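Local coordinates for L-lactate dehydrogenase (PDB 4UUL), which is an NAD-dependent dehydrogenase of the lactate/malate dehydrogenase superfamily that interconverts pyruvate and L-lactate and probably also oxaloacetate and malate, at residues N275-K280 and F303-W308; P281-S286 and H322-A327. The protein carries 1 engineered substitution. All coordinates share one frame; numbering follows the deposited sequence.

Interaction 1: N275-K280 and F303-W308; sequences NPYGIK and FKVNDW
With CG beside the backbone N and anti to the carbonyl carbon (chi1 -61°), Tyr277 directs its ring at Phe303 and Val305. Val305 turns its CG2 methyl, which lies anti to the carbonyl carbon, to the same ring. The phenol end does the polar work: Phe303 N donates to Tyr277 OH at 3.0 Å, with a moderately bent N-H...O angle of 149°. Carbonyl O of Phe303 lies at the ring edge, in plane, 3.5 Å from Tyr277 CE1. Apolar contact is slight: Tyr277 CZ is 4.0 Å from Phe303 CB, and Tyr277 CD1 is 3.8 Å from Val305 CG2. Pro276 CG lies over one face of the Tyr277 ring, toward its rim, and Trp183 meets the ring edge-to-face. The backbone that carries the tyrosine is held by Asn275, whose OD1 takes Tyr277 N at 3.0 Å in an Asx turn and also accepts a longer, straighter bond from Ile279 N. Asn275 ND2 returns a bond to Ile279 O at 2.9 Å, so one amide clasps the turn by both of its polar atoms. Beyond the two segments, Tyr277 OH is also hydrogen-bonded to Val300 O. Since a carbonyl can only accept, the buried hydroxyl donates a hydrogen bond to Val300 O and accepts one from Phe303 N, which satisfies it and fixes its rotation.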
ATOM      1  N   ASN B 275     -16.517  -3.013  32.762  1.00 25.78           N
ATOM      2  CA  ASN B 275     -17.220  -2.810  31.498  1.00 22.55           C
ATOM      3  C   ASN B 275     -18.729  -2.868  31.634  1.00 23.40           C
ATOM      4  O   ASN B 275     -19.259  -3.586  32.474  1.00 25.32           O
ATOM      5  CB  ASN B 275     -16.715  -3.763  30.402  1.00 19.52           C
ATOM      6  CG  ASN B 275     -17.261  -5.173  30.548  1.00 17.71           C
ATOM      7  OD1 ASN B 275     -18.362  -5.500  30.097  1.00 18.92           O
ATOM      8  ND2 ASN B 275     -16.494  -6.013  31.173  1.00 18.05           N
ATOM      9  N   PRO B 276     -19.450  -2.114  30.798  1.00 23.91           N
ATOM     10  CA  PRO B 276     -20.891  -2.059  31.081  1.00 27.21           C
ATOM     11  C   PRO B 276     -21.699  -3.112  30.328  1.00 22.89           C
ATOM     12  O   PRO B 276     -22.938  -3.028  30.345  1.00 26.55           O
ATOM     13  CB  PRO B 276     -21.276  -0.649  30.647  1.00 31.96           C
ATOM     14  CG  PRO B 276     -20.334  -0.379  29.514  1.00 28.23           C
ATOM     15  CD  PRO B 276     -19.023  -1.042  29.896  1.00 27.86           C
ATOM     16  N   TYR B 277     -21.034  -4.113  29.729  1.00 20.62           N
ATOM     17  CA  TYR B 277     -21.750  -5.072  28.867  1.00 19.38           C
ATOM     18  C   TYR B 277     -21.782  -6.498  29.412  1.00 18.15           C
ATOM     19  O   TYR B 277     -22.167  -7.440  28.720  1.00 18.71           O
ATOM     20  CB  TYR B 277     -21.204  -4.997  27.450  1.00 18.20           C
ATOM     21  CG  TYR B 277     -21.405  -3.608  26.880  1.00 17.33           C
ATOM     22  CD1 TYR B 277     -22.679  -3.057  26.742  1.00 18.00           C
ATOM     23  CD2 TYR B 277     -20.322  -2.839  26.495  1.00 17.38           C
ATOM     24  CE1 TYR B 277     -22.863  -1.750  26.304  1.00 17.99           C
ATOM     25  CE2 TYR B 277     -20.493  -1.550  26.005  1.00 17.07           C
ATOM     26  CZ  TYR B 277     -21.765  -1.012  25.891  1.00 17.61           C
ATOM     27  OH  TYR B 277     -21.991   0.278  25.444  1.00 19.45           O
ATOM     28  N   GLY B 278     -21.400  -6.658  30.684  1.00 19.50           N
ATOM     29  CA  GLY B 278     -21.560  -7.938  31.337  1.00 20.66           C
ATOM     30  C   GLY B 278     -20.562  -8.996  30.894  1.00 18.57           C
ATOM     31  O   GLY B 278     -20.873 -10.201  30.944  1.00 22.52           O
ATOM     32  N   ILE B 279     -19.369  -8.571  30.491  1.00 17.31           N
ATOM     33  CA  ILE B 279     -18.351  -9.526  30.065  1.00 16.26           C
ATOM     34  C   ILE B 279     -17.346  -9.717  31.209  1.00 14.83           C
ATOM     35  O   ILE B 279     -16.901  -8.771  31.834  1.00 17.25           O
ATOM     36  CB  ILE B 279     -17.611  -9.005  28.812  1.00 16.33           C
ATOM     37  CG1 ILE B 279     -18.610  -8.554  27.751  1.00 17.13           C
ATOM     38  CG2 ILE B 279     -16.679 -10.080  28.272  1.00 17.01           C
ATOM     39  CD1 ILE B 279     -19.619  -9.556  27.328  1.00 19.81           C
ATOM     40  N   LYS B 280     -17.021 -10.961  31.462  1.00 15.84           N
ATOM     41  CA  LYS B 280     -16.100 -11.317  32.537  1.00 15.36           C
ATOM     42  C   LYS B 280     -14.640 -11.012  32.181  1.00 13.81           C
ATOM     43  O   LYS B 280     -14.195 -11.325  31.069  1.00 14.99           O
ATOM     44  CB  LYS B 280     -16.244 -12.792  32.808  1.00 17.19           C
ATOM     45  CG  LYS B 280     -15.489 -13.243  34.028  1.00 16.67           C
ATOM     46  CD  LYS B 280     -15.540 -14.744  34.239  1.00 18.63           C
ATOM     47  CE  LYS B 280     -14.928 -15.138  35.567  1.00 20.18           C
ATOM     48  NZ  LYS B 280     -15.809 -14.804  36.700  1.00 20.65           N
ATOM     49  N   PHE B 303     -24.556   1.659  24.575  1.00 20.01           N
ATOM     50  CA  PHE B 303     -25.196   0.721  23.670  1.00 20.81           C
ATOM     51  C   PHE B 303     -26.155  -0.181  24.444  1.00 22.59           C
ATOM     52  O   PHE B 303     -26.034  -0.378  25.660  1.00 23.07           O
ATOM     53  CB  PHE B 303     -24.154  -0.066  22.865  1.00 19.30           C
ATOM     54  CG  PHE B 303     -23.409   0.814  21.850  1.00 17.81           C
ATOM     55  CD1 PHE B 303     -24.134   1.449  20.842  1.00 18.96           C
ATOM     56  CD2 PHE B 303     -22.044   1.005  21.932  1.00 17.76           C
ATOM     57  CE1 PHE B 303     -23.493   2.286  19.934  1.00 19.14           C
ATOM     58  CE2 PHE B 303     -21.392   1.813  21.015  1.00 18.68           C
ATOM     59  CZ  PHE B 303     -22.107   2.453  20.022  1.00 19.79           C
ATOM     60  N   LYS B 304     -27.129  -0.729  23.733  1.00 22.07           N
ATOM     61  CA  LYS B 304     -28.195  -1.508  24.361  1.00 22.62           C
ATOM     62  C   LYS B 304     -27.989  -2.969  24.081  1.00 21.29           C
ATOM     63  O   LYS B 304     -27.567  -3.358  22.984  1.00 22.29           O
ATOM     64  CB  LYS B 304     -29.531  -1.094  23.790  1.00 25.99           C
ATOM     65  CG  LYS B 304     -29.920   0.329  24.187  1.00 35.37           C
ATOM     66  CD  LYS B 304     -31.396   0.616  23.942  1.00 45.75           C
ATOM     67  CE  LYS B 304     -31.734   0.618  22.454  1.00 53.94           C
ATOM     68  NZ  LYS B 304     -33.076   1.236  22.210  1.00 56.67           N
ATOM     69  N   VAL B 305     -28.273  -3.785  25.077  1.00 21.40           N
ATOM     70  CA  VAL B 305     -28.124  -5.211  24.930  1.00 20.77           C
ATOM     71  C   VAL B 305     -29.507  -5.881  24.996  1.00 21.14           C
ATOM     72  O   VAL B 305     -30.046  -6.126  26.065  1.00 23.78           O
ATOM     73  CB  VAL B 305     -27.186  -5.801  25.989  1.00 21.44           C
ATOM     74  CG1 VAL B 305     -26.984  -7.300  25.733  1.00 18.95           C
ATOM     75  CG2 VAL B 305     -25.824  -5.090  25.992  1.00 22.06           C
ATOM     76  N   ASN B 306     -30.068  -6.186  23.822  1.00 20.72           N
ATOM     77  CA  ASN B 306     -31.344  -6.871  23.737  1.00 21.07           C
ATOM     78  C   ASN B 306     -31.119  -8.360  23.969  1.00 20.49           C
ATOM     79  O   ASN B 306     -29.997  -8.807  24.186  1.00 19.77           O
ATOM     80  CB  ASN B 306     -32.155  -6.553  22.459  1.00 22.89           C
ATOM     81  CG  ASN B 306     -31.524  -7.071  21.193  1.00 24.11           C
ATOM     82  OD1 ASN B 306     -30.568  -7.862  21.194  1.00 22.18           O
ATOM     83  ND2 ASN B 306     -32.038  -6.595  20.073  1.00 26.13           N
ATOM     84  N   ASP B 307     -32.183  -9.143  24.002  1.00 21.45           N
ATOM     85  CA  ASP B 307     -32.058 -10.558  24.337  1.00 23.13           C
ATOM     86  C   ASP B 307     -31.188 -11.282  23.324  1.00 22.15           C
ATOM     87  O   ASP B 307     -30.380 -12.114  23.683  1.00 21.23           O
ATOM     88  CB  ASP B 307     -33.439 -11.249  24.427  1.00 27.25           C
ATOM     89  CG  ASP B 307     -34.228 -10.823  25.620  1.00 30.51           C
ATOM     90  OD1 ASP B 307     -33.649 -10.235  26.549  1.00 32.23           O
ATOM     91  OD2 ASP B 307     -35.439 -11.089  25.628  1.00 35.64           O
ATOM     92  N   TRP B 308     -31.317 -10.953  22.053  1.00 21.59           N
ATOM     93  CA  TRP B 308     -30.490 -11.557  21.023  1.00 21.09           C
ATOM     94  C   TRP B 308     -29.021 -11.273  21.276  1.00 18.26           C
ATOM     95  O   TRP B 308     -28.188 -12.183  21.297  1.00 18.21           O
ATOM     96  CB  TRP B 308     -30.886 -11.046  19.632  1.00 21.15           C
ATOM     97  CG  TRP B 308     -29.963 -11.528  18.531  1.00 20.48           C
ATOM     98  CD1 TRP B 308     -30.053 -12.707  17.853  1.00 21.39           C
ATOM     99  CD2 TRP B 308     -28.810 -10.851  17.995  1.00 18.85           C
ATOM    100  NE1 TRP B 308     -29.019 -12.817  16.939  1.00 21.36           N
ATOM    101  CE2 TRP B 308     -28.251 -11.695  17.007  1.00 20.37           C
ATOM    102  CE3 TRP B 308     -28.203  -9.634  18.262  1.00 19.63           C
ATOM    103  CZ2 TRP B 308     -27.127 -11.353  16.272  1.00 19.91           C
ATOM    104  CZ3 TRP B 308     -27.080  -9.281  17.507  1.00 19.89           C
ATOM    105  CH2 TRP B 308     -26.552 -10.159  16.553  1.00 19.26           C
TER

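Interaction 2: P281-S286 and H322-A327; sequences PGVVFS and HEKEIA
One hydrogen bond carries the polar side of this contact, from the ammonium of Lys324 to the carbonyl of Gly282. NZ of Lys324 lies 2.8 Å from Gly282 O, in the carbonyl plane and on a lone pair, at a C=O...N angle of 137°. With CG anti to the backbone N (chi1 178°) and every later torsion extended, the lysine chain carries NZ from the helix to the loop. Its charge has a second, weak partner in Glu137 of helix 132-141, a long ion pair. Van der Waals contact comes from the methylenes beneath the ammonium: Lys324 CD passes 3.4 Å from Gly282 O and lies 4.3 Å from Val283 CG1. Val283 also packs on Leu320 and Phe321, earlier on the same helix. In backbone shape, Gly282 adopts a phi of 126°, a conformation readily open to glycine. In the helix, the bonds from Ile326 N to His322 O and from Ala327 N to Glu323 O, each 3.0 Å, continue the regular winding through the contact. The lysine bond and the Val283 contact join the loop leading into strand 284-291 to the long C-terminal helix 307-337. That strand, central in a three-stranded antiparallel sheet, packs Phe285 on Thr316 and Leu320 of the helix, within the alpha/beta C-terminal domain of the lactate/malate dehydrogenase fold.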
ATOM      1  N   PRO B 281     -13.859 -10.445  33.098  1.00 15.30           N
ATOM      2  CA  PRO B 281     -12.415 -10.287  32.890  1.00 16.16           C
ATOM      3  C   PRO B 281     -11.737 -11.605  32.668  1.00 15.65           C
ATOM      4  O   PRO B 281     -12.199 -12.653  33.137  1.00 16.71           O
ATOM      5  CB  PRO B 281     -11.939  -9.658  34.187  1.00 18.15           C
ATOM      6  CG  PRO B 281     -13.179  -8.997  34.772  1.00 22.45           C
ATOM      7  CD  PRO B 281     -14.314  -9.871  34.398  1.00 18.74           C
ATOM      8  N   GLY B 282     -10.651 -11.557  31.895  1.00 14.91           N
ATOM      9  CA  GLY B 282      -9.767 -12.707  31.757  1.00 14.59           C
ATOM     10  C   GLY B 282      -9.510 -13.165  30.329  1.00 13.97           C
ATOM     11  O   GLY B 282      -8.718 -14.078  30.155  1.00 15.47           O
ATOM     12  N   VAL B 283     -10.178 -12.563  29.348  1.00 13.56           N
ATOM     13  CA  VAL B 283      -9.942 -12.850  27.949  1.00 13.23           C
ATOM     14  C   VAL B 283      -9.760 -11.506  27.217  1.00 13.34           C
ATOM     15  O   VAL B 283      -9.911 -10.442  27.820  1.00 13.93           O
ATOM     16  CB  VAL B 283     -11.061 -13.661  27.314  1.00 12.81           C
ATOM     17  CG1 VAL B 283     -11.122 -15.068  27.902  1.00 14.69           C
ATOM     18  CG2 VAL B 283     -12.408 -12.957  27.436  1.00 14.58           C
ATOM     19  N   VAL B 284      -9.454 -11.599  25.928  1.00 11.76           N
ATOM     20  CA  VAL B 284      -9.370 -10.462  25.011  1.00 12.13           C
ATOM     21  C   VAL B 284     -10.624 -10.542  24.158  1.00 12.52           C
ATOM     22  O   VAL B 284     -10.894 -11.572  23.528  1.00 13.78           O
ATOM     23  CB  VAL B 284      -8.070 -10.512  24.207  1.00 12.58           C
ATOM     24  CG1 VAL B 284      -8.071  -9.458  23.078  1.00 12.63           C
ATOM     25  CG2 VAL B 284      -6.881 -10.366  25.115  1.00 13.74           C
ATOM     26  N   PHE B 285     -11.409  -9.456  24.134  1.00 12.14           N
ATOM     27  CA  PHE B 285     -12.783  -9.483  23.630  1.00 11.62           C
ATOM     28  C   PHE B 285     -12.991  -8.216  22.799  1.00 11.70           C
ATOM     29  O   PHE B 285     -12.598  -7.134  23.240  1.00 13.19           O
ATOM     30  CB  PHE B 285     -13.688  -9.497  24.871  1.00 12.86           C
ATOM     31  CG  PHE B 285     -15.161  -9.783  24.614  1.00 13.01           C
ATOM     32  CD1 PHE B 285     -16.044  -8.787  24.165  1.00 12.64           C
ATOM     33  CD2 PHE B 285     -15.678 -11.035  24.902  1.00 12.45           C
ATOM     34  CE1 PHE B 285     -17.369  -9.063  23.972  1.00 13.59           C
ATOM     35  CE2 PHE B 285     -17.018 -11.293  24.702  1.00 12.93           C
ATOM     36  CZ  PHE B 285     -17.863 -10.341  24.242  1.00 13.54           C
ATOM     37  N   SER B 286     -13.570  -8.353  21.596  1.00 12.19           N
ATOM     38  CA  SER B 286     -13.819  -7.173  20.800  1.00 11.65           C
ATOM     39  C   SER B 286     -15.010  -6.386  21.342  1.00 12.11           C
ATOM     40  O   SER B 286     -16.091  -6.946  21.598  1.00 12.86           O
ATOM     41  CB  SER B 286     -14.060  -7.558  19.333  1.00 13.18           C
ATOM     42  OG  SER B 286     -14.206  -6.377  18.563  1.00 13.39           O
ATOM     43  N   HIS B 322     -13.019 -20.838  26.730  1.00 13.70           N
ATOM     44  CA  HIS B 322     -12.653 -22.187  26.288  1.00 14.53           C
ATOM     45  C   HIS B 322     -11.355 -22.192  25.466  1.00 13.65           C
ATOM     46  O   HIS B 322     -10.493 -23.041  25.682  1.00 14.39           O
ATOM     47  CB  HIS B 322     -13.796 -22.788  25.508  1.00 16.59           C
ATOM     48  CG  HIS B 322     -13.540 -24.187  25.126  1.00 21.49           C
ATOM     49  ND1 HIS B 322     -13.208 -25.154  26.047  1.00 28.92           N
ATOM     50  CD2 HIS B 322     -13.508 -24.787  23.918  1.00 25.89           C
ATOM     51  CE1 HIS B 322     -12.980 -26.288  25.422  1.00 29.18           C
ATOM     52  NE2 HIS B 322     -13.179 -26.102  24.134  1.00 29.04           N
ATOM     53  N   GLU B 323     -11.202 -21.268  24.538  1.00 12.83           N
ATOM     54  CA  GLU B 323      -9.977 -21.222  23.768  1.00 13.94           C
ATOM     55  C   GLU B 323      -8.757 -20.988  24.666  1.00 12.25           C
ATOM     56  O   GLU B 323      -7.683 -21.564  24.484  1.00 13.62           O
ATOM     57  CB  GLU B 323      -9.976 -20.146  22.692  1.00 12.65           C
ATOM     58  CG  GLU B 323     -10.997 -20.338  21.584  1.00 13.86           C
ATOM     59  CD  GLU B 323     -10.701 -19.458  20.376  1.00 13.49           C
ATOM     60  OE1 GLU B 323      -9.726 -18.657  20.399  1.00 15.46           O
ATOM     61  OE2 GLU B 323     -11.412 -19.573  19.384  1.00 14.72           O
ATOM     62  N   LYS B 324      -8.937 -20.104  25.643  1.00 12.88           N
ATOM     63  CA  LYS B 324      -7.890 -19.823  26.606  1.00 13.67           C
ATOM     64  C   LYS B 324      -7.495 -21.101  27.341  1.00 14.32           C
ATOM     65  O   LYS B 324      -6.321 -21.368  27.532  1.00 15.05           O
ATOM     66  CB  LYS B 324      -8.356 -18.723  27.581  1.00 14.14           C
ATOM     67  CG  LYS B 324      -7.349 -18.391  28.648  1.00 14.70           C
ATOM     68  CD  LYS B 324      -7.879 -17.342  29.593  1.00 14.59           C
ATOM     69  CE  LYS B 324      -6.950 -17.017  30.717  1.00 16.07           C
ATOM     70  NZ  LYS B 324      -7.561 -16.090  31.713  1.00 15.89           N
ATOM     71  N   GLU B 325      -8.492 -21.836  27.819  1.00 14.16           N
ATOM     72  CA  GLU B 325      -8.236 -23.089  28.473  1.00 16.75           C
ATOM     73  C   GLU B 325      -7.451 -24.066  27.583  1.00 15.12           C
ATOM     74  O   GLU B 325      -6.537 -24.750  28.031  1.00 16.12           O
ATOM     75  CB  GLU B 325      -9.569 -23.714  28.892  1.00 19.69           C
ATOM     76  CG  GLU B 325      -9.467 -25.059  29.632  1.00 27.28           C
ATOM     77  CD  GLU B 325     -10.888 -25.602  29.892  1.00 38.75           C
ATOM     78  OE1 GLU B 325     -11.759 -24.815  30.333  1.00 46.36           O
ATOM     79  OE2 GLU B 325     -11.141 -26.771  29.576  1.00 43.63           O
ATOM     80  N   ILE B 326      -7.817 -24.142  26.310  1.00 14.47           N
ATOM     81  CA  ILE B 326      -7.116 -25.045  25.401  1.00 15.47           C
ATOM     82  C   ILE B 326      -5.644 -24.646  25.301  1.00 15.51           C
ATOM     83  O   ILE B 326      -4.750 -25.474  25.358  1.00 16.37           O
ATOM     84  CB  ILE B 326      -7.762 -25.010  23.971  1.00 16.57           C
ATOM     85  CG1 ILE B 326      -9.155 -25.655  23.992  1.00 15.71           C
ATOM     86  CG2 ILE B 326      -6.833 -25.684  22.937  1.00 17.21           C
ATOM     87  CD1 ILE B 326      -9.945 -25.417  22.736  1.00 17.90           C
ATOM     88  N   ALA B 327      -5.386 -23.349  25.126  1.00 14.40           N
ATOM     89  CA  ALA B 327      -4.036 -22.831  24.946  1.00 15.45           C
ATOM     90  C   ALA B 327      -3.222 -23.083  26.200  1.00 15.77           C
ATOM     91  O   ALA B 327      -2.111 -23.607  26.117  1.00 16.29           O
ATOM     92  CB  ALA B 327      -4.076 -21.326  24.641  1.00 16.02           C
TER

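How the interactions relate
From the N terminus the segments come in the order 275-280, 281-286, 303-308 and 322-327, so the two contacts cross instead of nesting. Interaction 1 closes a loop over 22 residues that hold strands 284-291 and 297-299, and brings the chain back against the loop that leads into helix 307-337. Interaction 2 closes a loop over 35 residues and reaches the helix itself at Lys324. Their centres are about 18 Å apart, yet they touch where Ile279 CD1 packs 3.6 Å from Phe285 CZ. Together they tie the loop that follows strand 265-270, and the residues leading into strand 284-291, to the run of chain entering the C-terminal helix and to a point further along that helix.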